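Local coordinates for protein LRIM1 (Anopheles gambiae, PDB 3O53), which forms a heterodimeric complex with the leucine-rich repeat protein APL1C that regulates complement-like immunity in the mosquito, at residues 68-73 and 88-93; 112-117 and 136-141. All blocks are in the same frame, centred on the assembly; numbering follows the deposited sequence.

Contact 1 (68-73 and 88-93); sequences NVLYET and NNNYVQ
The carbonyl oxygen of Glu-72 receives the backbone N-H of Gln-93, with O to N 2.8 Å. The donor sits in the carbonyl plane, on a lone pair. Two residues back along each segment, Tyr-91 N bonds Leu-70 O at 2.8 Å, approaching nearly along the C=O axis but with a bent N-H...O angle of 137°. Water 1 fills in between these two bonds. It accepts from Glu-72 N at 3.0 Å and donates to Tyr-91 O at 2.9 Å. The amide of Asn-90 points at the 68-73 backbone. Its CG is anti to the carbonyl carbon (chi1 -81°), which places this amide carbon against the backbone of Asn-68. Asn-90 OD1 takes Leu-70 N at 3.0 Å, though the exact place of this oxygen is less sure. Asn-90 ND2 bonds Leu-87 O and Leu-65 O. Asn-68 repeats the pattern one coil earlier, through Leu-65 O and Leu-41 O. Apolar contacts flank these bonds. On the outer side Val-69 and Tyr-91 lie side by side, with Val-69 CG1 4.1 Å from Tyr-91 CE2. The carbonyl oxygen of Val-69 lies at the ring edge of Tyr-91, in its plane. On the buried side Val-92 CG2 meets Leu-70 CB at 4.0 Å. Asn-68 and Asn-90 are rungs of the asparagine ladder of a leucine-rich repeat. Their buried side-chain amides satisfy the carbonyl oxygens of Leu-41, Leu-65 and Leu-87 between successive coils, and hold each coil to the next through polar bonds.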
ATOM      1  N   ASN A  68      -1.610   6.965 -20.695  1.00 46.05           N
ATOM      2  CA  ASN A  68      -2.540   7.783 -21.466  1.00 40.66           C
ATOM      3  C   ASN A  68      -2.783   9.081 -20.704  1.00 45.88           C
ATOM      4  O   ASN A  68      -1.915   9.538 -19.965  1.00 47.98           O
ATOM      5  CB  ASN A  68      -3.850   7.036 -21.727  1.00 41.96           C
ATOM      6  CG  ASN A  68      -3.730   6.030 -22.854  1.00 50.21           C
ATOM      7  OD1 ASN A  68      -4.228   6.256 -23.957  1.00 55.29           O
ATOM      8  ND2 ASN A  68      -3.052   4.924 -22.590  1.00 49.47           N
ATOM      9  N   VAL A  69      -3.958   9.672 -20.870  1.00 51.43           N
ATOM     10  CA  VAL A  69      -4.289  10.897 -20.160  1.00 48.96           C
ATOM     11  C   VAL A  69      -5.706  10.830 -19.603  1.00 49.49           C
ATOM     12  O   VAL A  69      -6.415  11.834 -19.555  1.00 45.84           O
ATOM     13  CB  VAL A  69      -4.136  12.123 -21.074  1.00 48.63           C
ATOM     14  CG1 VAL A  69      -2.660  12.356 -21.397  1.00 46.88           C
ATOM     15  CG2 VAL A  69      -4.943  11.939 -22.349  1.00 48.48           C
ATOM     16  N   LEU A  70      -6.109   9.633 -19.179  1.00 42.07           N
ATOM     17  CA  LEU A  70      -7.447   9.412 -18.644  1.00 41.41           C
ATOM     18  C   LEU A  70      -7.640  10.264 -17.396  1.00 35.50           C
ATOM     19  O   LEU A  70      -6.705  10.466 -16.634  1.00 35.04           O
ATOM     20  CB  LEU A  70      -7.643   7.936 -18.302  1.00 46.04           C
ATOM     21  CG  LEU A  70      -7.212   6.941 -19.379  1.00 45.95           C
ATOM     22  CD1 LEU A  70      -7.332   5.526 -18.847  1.00 49.85           C
ATOM     23  CD2 LEU A  70      -8.045   7.120 -20.645  1.00 46.81           C
ATOM     24  N   TYR A  71      -8.849  10.771 -17.186  1.00 37.51           N
ATOM     25  CA  TYR A  71      -9.103  11.646 -16.046  1.00 34.17           C
ATOM     26  C   TYR A  71     -10.468  11.359 -15.439  1.00 35.33           C
ATOM     27  O   TYR A  71     -11.248  10.572 -15.982  1.00 42.46           O
ATOM     28  CB  TYR A  71      -9.006  13.112 -16.474  1.00 42.83           C
ATOM     29  CG  TYR A  71     -10.047  13.507 -17.500  1.00 58.75           C
ATOM     30  CD1 TYR A  71     -11.100  14.345 -17.165  1.00 68.47           C
ATOM     31  CD2 TYR A  71      -9.983  13.026 -18.800  1.00 71.49           C
ATOM     32  CE1 TYR A  71     -12.059  14.704 -18.101  1.00 76.18           C
ATOM     33  CE2 TYR A  71     -10.935  13.378 -19.742  1.00 81.82           C
ATOM     34  CZ  TYR A  71     -11.970  14.217 -19.389  1.00 81.17           C
ATOM     35  OH  TYR A  71     -12.916  14.563 -20.328  1.00 84.00           O
ATOM     36  N   GLU A  72     -10.752  12.001 -14.311  1.00 35.50           N
ATOM     37  CA  GLU A  72     -12.013  11.810 -13.603  1.00 40.03           C
ATOM     38  C   GLU A  72     -12.297  10.331 -13.336  1.00 36.45           C
ATOM     39  O   GLU A  72     -11.471   9.640 -12.750  1.00 38.44           O
ATOM     40  CB  GLU A  72     -13.162  12.461 -14.379  1.00 57.47           C
ATOM     41  CG  GLU A  72     -13.100  13.978 -14.385  1.00 66.87           C
ATOM     42  CD  GLU A  72     -14.217  14.611 -15.199  1.00 78.66           C
ATOM     43  OE1 GLU A  72     -14.639  15.731 -14.851  1.00 74.59           O
ATOM     44  OE2 GLU A  72     -14.675  13.991 -16.183  1.00 87.47           O
ATOM     45  N   THR A  73     -13.450   9.838 -13.777  1.00 33.74           N
ATOM     46  CA  THR A  73     -13.875   8.482 -13.431  1.00 38.50           C
ATOM     47  C   THR A  73     -13.550   7.455 -14.523  1.00 41.61           C
ATOM     48  O   THR A  73     -13.872   7.652 -15.692  1.00 44.79           O
ATOM     49  CB  THR A  73     -15.387   8.449 -13.120  1.00 40.10           C
ATOM     50  OG1 THR A  73     -15.648   9.246 -11.958  1.00 43.67           O
ATOM     51  CG2 THR A  73     -15.860   7.028 -12.863  1.00 38.57           C
ATOM     52  N   ASN A  88      -1.481   2.619 -14.806  1.00 36.87           N
ATOM     53  CA  ASN A  88      -0.343   3.389 -14.321  1.00 38.05           C
ATOM     54  C   ASN A  88      -0.147   4.636 -15.174  1.00 38.90           C
ATOM     55  O   ASN A  88      -0.251   4.580 -16.402  1.00 34.89           O
ATOM     56  CB  ASN A  88       0.947   2.557 -14.375  1.00 34.74           C
ATOM     57  CG  ASN A  88       1.037   1.513 -13.268  1.00 45.76           C
ATOM     58  OD1 ASN A  88       0.252   1.512 -12.324  1.00 39.01           O
ATOM     59  ND2 ASN A  88       2.016   0.619 -13.386  1.00 47.75           N
ATOM     60  N   ASN A  89       0.159   5.750 -14.515  1.00 37.53           N
ATOM     61  CA  ASN A  89       0.511   6.990 -15.196  1.00 38.60           C
ATOM     62  C   ASN A  89      -0.637   7.536 -16.033  1.00 42.58           C
ATOM     63  O   ASN A  89      -0.554   7.621 -17.261  1.00 45.72           O
ATOM     64  CB  ASN A  89       1.769   6.787 -16.037  1.00 40.94           C
ATOM     65  CG  ASN A  89       2.940   6.332 -15.201  1.00 46.70           C
ATOM     66  OD1 ASN A  89       3.364   7.028 -14.276  1.00 44.51           O
ATOM     67  ND2 ASN A  89       3.454   5.147 -15.497  1.00 52.19           N
ATOM     68  N   ASN A  90      -1.714   7.886 -15.337  1.00 35.10           N
ATOM     69  CA  ASN A  90      -2.824   8.626 -15.916  1.00 35.02           C
ATOM     70  C   ASN A  90      -3.254   9.678 -14.899  1.00 34.99           C
ATOM     71  O   ASN A  90      -2.483  10.013 -14.004  1.00 41.87           O
ATOM     72  CB  ASN A  90      -3.977   7.690 -16.277  1.00 38.64           C
ATOM     73  CG  ASN A  90      -3.752   6.982 -17.593  1.00 47.64           C
ATOM     74  OD1 ASN A  90      -4.000   7.537 -18.662  1.00 42.15           O
ATOM     75  ND2 ASN A  90      -3.272   5.749 -17.523  1.00 44.62           N
ATOM     76  N   TYR A  91      -4.471  10.200 -15.029  1.00 37.68           N
ATOM     77  CA  TYR A  91      -4.960  11.221 -14.102  1.00 38.27           C
ATOM     78  C   TYR A  91      -6.265  10.818 -13.447  1.00 39.21           C
ATOM     79  O   TYR A  91      -7.028  11.671 -13.006  1.00 39.45           O
ATOM     80  CB  TYR A  91      -5.164  12.552 -14.823  1.00 39.15           C
ATOM     81  CG  TYR A  91      -3.921  13.054 -15.519  1.00 51.06           C
ATOM     82  CD1 TYR A  91      -2.792  13.404 -14.795  1.00 51.85           C
ATOM     83  CD2 TYR A  91      -3.878  13.175 -16.900  1.00 55.66           C
ATOM     84  CE1 TYR A  91      -1.655  13.861 -15.423  1.00 57.50           C
ATOM     85  CE2 TYR A  91      -2.746  13.631 -17.539  1.00 63.94           C
ATOM     86  CZ  TYR A  91      -1.637  13.972 -16.796  1.00 60.18           C
ATOM     87  OH  TYR A  91      -0.508  14.426 -17.431  1.00 58.23           O
ATOM     88  N   VAL A  92      -6.530   9.522 -13.387  1.00 32.67           N
ATOM     89  CA  VAL A  92      -7.805   9.049 -12.858  1.00 32.80           C
ATOM     90  C   VAL A  92      -8.024   9.495 -11.412  1.00 31.88           C
ATOM     91  O   VAL A  92      -7.108   9.455 -10.599  1.00 29.08           O
ATOM     92  CB  VAL A  92      -7.911   7.508 -12.966  1.00 35.10           C
ATOM     93  CG1 VAL A  92      -9.182   7.011 -12.308  1.00 31.46           C
ATOM     94  CG2 VAL A  92      -7.865   7.090 -14.436  1.00 37.37           C
ATOM     95  N   GLN A  93      -9.247   9.927 -11.109  1.00 29.52           N
ATOM     96  CA  GLN A  93      -9.624  10.317  -9.756  1.00 27.77           C
ATOM     97  C   GLN A  93     -10.471   9.250  -9.071  1.00 30.47           C
ATOM     98  O   GLN A  93     -10.314   9.008  -7.879  1.00 30.26           O
ATOM     99  CB  GLN A  93     -10.382  11.650  -9.782  1.00 32.26           C
ATOM    100  CG  GLN A  93      -9.565  12.789 -10.373  1.00 44.41           C
ATOM    101  CD  GLN A  93     -10.294  14.119 -10.330  1.00 56.79           C
ATOM    102  OE1 GLN A  93     -11.488  14.189 -10.601  1.00 45.21           O
ATOM    103  NE2 GLN A  93      -9.572  15.182  -9.996  1.00 71.27           N
TER
HETATM  104  O   HOH W   1      -8.809  13.988 -13.156  1.00 45.94           O

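Contact 2 (112-117 and 136-141); sequences SRVSCS and RDLDEG
The guanidinium of Arg-113 and the carboxylate of Asp-137 meet at a slant, their planes 35° apart. Arg-113 NH2 is 3.5 Å from Asp-137 OD1, a long salt bridge. Arg-113 NE turns back to its own segment and bonds Ser-112 O at 2.8 Å. This donor stands above the carbonyl plane, and the oxygen is tilted from the guanidinium plane. The arginine chain bends at chi2 and chi3, which brings NE back to Ser-112 O. Arg-113 NE also lies 3.5 Å from Asp-137 OD1. The other carboxylate oxygen of Asp-137, OD2, accepts from Thr-133 N, so the acid has a second holder. The backbones then pair briefly. Val-114 N bonds Asp-137 O at 3.0 Å, and Asp-139 N bonds Val-114 O at 2.9 Å. Beside this bridge Val-114 CG2 touches Leu-138 CD1 at 4.2 Å, the two side chains pointing the same way. Asp-139 takes over where the backbone pairing stops. Its CG lies between the backbone N and the carbonyl carbon (chi1 78°), which puts CG against Ser-115 CA and Cys-116 N. Asp-139 OD1 is 3.0 Å from Cys-116 N, a bond made less sure by a close neighbour of that nitrogen. The same OD1 receives Cys-142 N. Gly-141 CA comes to 3.3 Å from Cys-116 O in a CA-H...O contact. The disulfide Cys-116 to Cys-142 locks this end. A single bridge beside a parallel strand is consistent with the convex side of a leucine-rich repeat solenoid, where a short 3-10 turn and loop replace a strand.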
ATOM      1  N   SER A 112      -8.644   9.060  -5.556  1.00 27.31           N
ATOM      2  CA  SER A 112      -9.136   9.232  -4.203  1.00 24.42           C
ATOM      3  C   SER A 112     -10.235   8.219  -3.868  1.00 24.38           C
ATOM      4  O   SER A 112     -10.667   8.151  -2.722  1.00 25.24           O
ATOM      5  CB  SER A 112      -9.650  10.670  -3.970  1.00 27.86           C
ATOM      6  OG  SER A 112     -10.725  10.975  -4.846  1.00 29.36           O
ATOM      7  N   ARG A 113     -10.676   7.426  -4.851  1.00 25.31           N
ATOM      8  CA  ARG A 113     -11.700   6.403  -4.611  1.00 26.18           C
ATOM      9  C   ARG A 113     -11.444   5.169  -5.487  1.00 27.41           C
ATOM     10  O   ARG A 113     -11.226   5.288  -6.691  1.00 25.97           O
ATOM     11  CB  ARG A 113     -13.131   6.924  -4.910  1.00 26.46           C
ATOM     12  CG  ARG A 113     -13.519   8.247  -4.248  1.00 27.57           C
ATOM     13  CD  ARG A 113     -13.975   8.100  -2.790  1.00 40.21           C
ATOM     14  NE  ARG A 113     -13.195   8.989  -1.931  1.00 57.87           N
ATOM     15  CZ  ARG A 113     -13.622  10.113  -1.367  1.00 52.74           C
ATOM     16  NH1 ARG A 113     -14.869  10.541  -1.506  1.00 41.02           N
ATOM     17  NH2 ARG A 113     -12.778  10.805  -0.623  1.00 69.15           N
ATOM     18  N   VAL A 114     -11.476   3.989  -4.877  1.00 24.58           N
ATOM     19  CA  VAL A 114     -11.417   2.740  -5.629  1.00 29.78           C
ATOM     20  C   VAL A 114     -12.553   1.839  -5.163  1.00 29.60           C
ATOM     21  O   VAL A 114     -12.848   1.765  -3.972  1.00 28.91           O
ATOM     22  CB  VAL A 114     -10.075   2.004  -5.425  1.00 27.52           C
ATOM     23  CG1 VAL A 114      -9.956   0.825  -6.390  1.00 27.90           C
ATOM     24  CG2 VAL A 114      -8.898   2.959  -5.620  1.00 26.91           C
ATOM     25  N   SER A 115     -13.185   1.155  -6.109  1.00 25.02           N
ATOM     26  CA  SER A 115     -14.281   0.246  -5.797  1.00 28.76           C
ATOM     27  C   SER A 115     -14.066  -1.038  -6.577  1.00 33.05           C
ATOM     28  O   SER A 115     -13.727  -0.985  -7.754  1.00 32.42           O
ATOM     29  CB  SER A 115     -15.625   0.871  -6.197  1.00 34.88           C
ATOM     30  OG  SER A 115     -15.744   2.204  -5.713  1.00 37.34           O
ATOM     31  N   CYS A 116     -14.255  -2.184  -5.929  1.00 32.70           N
ATOM     32  CA  CYS A 116     -14.078  -3.477  -6.585  1.00 32.84           C
ATOM     33  C   CYS A 116     -15.304  -4.356  -6.317  1.00 36.65           C
ATOM     34  O   CYS A 116     -15.642  -4.603  -5.166  1.00 45.39           O
ATOM     35  CB  CYS A 116     -12.812  -4.169  -6.056  1.00 31.42           C
ATOM     36  SG  CYS A 116     -11.333  -3.120  -6.002  1.00 38.64           S
ATOM     37  N   SER A 117     -15.973  -4.809  -7.375  1.00 36.43           N
ATOM     38  CA  SER A 117     -17.132  -5.696  -7.239  1.00 47.25           C
ATOM     39  C   SER A 117     -16.773  -6.950  -6.455  1.00 49.17           C
ATOM     40  O   SER A 117     -15.660  -7.458  -6.563  1.00 47.31           O
ATOM     41  CB  SER A 117     -17.648  -6.117  -8.614  1.00 48.81           C
ATOM     42  OG  SER A 117     -17.963  -4.992  -9.406  1.00 50.55           O
ATOM     43  N   ARG A 136     -10.866   3.646   3.940  1.00 24.33           N
ATOM     44  CA  ARG A 136     -12.237   3.567   3.410  1.00 25.23           C
ATOM     45  C   ARG A 136     -12.463   4.302   2.069  1.00 22.13           C
ATOM     46  O   ARG A 136     -13.556   4.264   1.523  1.00 26.13           O
ATOM     47  CB  ARG A 136     -13.247   4.059   4.452  1.00 24.55           C
ATOM     48  CG  ARG A 136     -13.429   3.098   5.611  1.00 30.71           C
ATOM     49  CD  ARG A 136     -14.250   3.747   6.712  1.00 34.75           C
ATOM     50  NE  ARG A 136     -13.567   4.907   7.269  1.00 32.81           N
ATOM     51  CZ  ARG A 136     -14.164   5.883   7.943  1.00 33.41           C
ATOM     52  NH1 ARG A 136     -15.483   5.878   8.137  1.00 28.57           N
ATOM     53  NH2 ARG A 136     -13.440   6.890   8.401  1.00 30.41           N
ATOM     54  N   ASP A 137     -11.445   4.977   1.537  1.00 23.19           N
ATOM     55  CA  ASP A 137     -11.483   5.390   0.126  1.00 22.81           C
ATOM     56  C   ASP A 137     -11.558   4.162  -0.795  1.00 25.71           C
ATOM     57  O   ASP A 137     -12.041   4.242  -1.928  1.00 30.81           O
ATOM     58  CB  ASP A 137     -10.245   6.222  -0.216  1.00 26.40           C
ATOM     59  CG  ASP A 137     -10.301   7.611   0.390  1.00 29.98           C
ATOM     60  OD1 ASP A 137     -11.367   8.000   0.903  1.00 27.62           O
ATOM     61  OD2 ASP A 137      -9.288   8.317   0.337  1.00 27.59           O
ATOM     62  N   LEU A 138     -11.050   3.036  -0.306  1.00 23.08           N
ATOM     63  CA  LEU A 138     -11.236   1.738  -0.962  1.00 23.40           C
ATOM     64  C   LEU A 138     -12.536   1.141  -0.444  1.00 27.70           C
ATOM     65  O   LEU A 138     -12.765   1.142   0.758  1.00 25.13           O
ATOM     66  CB  LEU A 138     -10.073   0.800  -0.618  1.00 26.31           C
ATOM     67  CG  LEU A 138      -8.823   0.919  -1.495  1.00 33.56           C
ATOM     68  CD1 LEU A 138      -8.310   2.339  -1.545  1.00 30.83           C
ATOM     69  CD2 LEU A 138      -7.740  -0.038  -0.998  1.00 31.37           C
ATOM     70  N   ASP A 139     -13.401   0.643  -1.323  1.00 23.95           N
ATOM     71  CA  ASP A 139     -14.656   0.079  -0.830  1.00 27.25           C
ATOM     72  C   ASP A 139     -14.373  -1.298  -0.249  1.00 31.82           C
ATOM     73  O   ASP A 139     -13.221  -1.749  -0.244  1.00 27.88           O
ATOM     74  CB  ASP A 139     -15.765   0.074  -1.897  1.00 30.62           C
ATOM     75  CG  ASP A 139     -15.623  -1.039  -2.905  1.00 38.07           C
ATOM     76  OD1 ASP A 139     -14.565  -1.709  -2.952  1.00 35.94           O
ATOM     77  OD2 ASP A 139     -16.591  -1.236  -3.666  1.00 36.08           O
ATOM     78  N   GLU A 140     -15.396  -1.951   0.286  1.00 28.11           N
ATOM     79  CA  GLU A 140     -15.163  -3.164   1.062  1.00 30.53           C
ATOM     80  C   GLU A 140     -14.692  -4.303   0.160  1.00 29.98           C
ATOM     81  O   GLU A 140     -13.859  -5.115   0.566  1.00 28.58           O
ATOM     82  CB  GLU A 140     -16.405  -3.525   1.893  1.00 32.61           C
ATOM     83  CG  GLU A 140     -16.601  -2.531   3.060  1.00 35.17           C
ATOM     84  CD  GLU A 140     -17.894  -2.731   3.848  1.00 34.58           C
ATOM     85  OE1 GLU A 140     -18.560  -3.761   3.671  1.00 36.52           O
ATOM     86  OE2 GLU A 140     -18.232  -1.855   4.667  1.00 34.99           O
ATOM     87  N   GLY A 141     -15.180  -4.325  -1.075  1.00 32.78           N
ATOM     88  CA  GLY A 141     -14.695  -5.273  -2.062  1.00 30.76           C
ATOM     89  C   GLY A 141     -13.193  -5.144  -2.259  1.00 37.37           C
ATOM     90  O   GLY A 141     -12.475  -6.144  -2.305  1.00 32.39           O
TER
HETATM   91  O   HOH W   2     -14.339  -8.309  -3.938  1.00 60.36           O

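This chain is the leucine-rich repeat domain of a longer protein. From the N terminus the chain reaches contact 1 first. It closes one loop, which carries strands 73-76 and 84-86. The chain then runs along strand 91-97, through strand 103-105, and into contact 2, which closes the next loop around strand 123-126. The loops follow in series and neither encloses nor crosses the other. Their centres are about 17 Å apart. They meet where Gln-93 O lies 2.9 Å from Ser-112 N, a probable hydrogen bond. Contact 1 joins the turns that lead into strands 73-76 and 91-97. Contact 2 joins the outer strand 113-116 of that parallel sheet to the loop of the following coil.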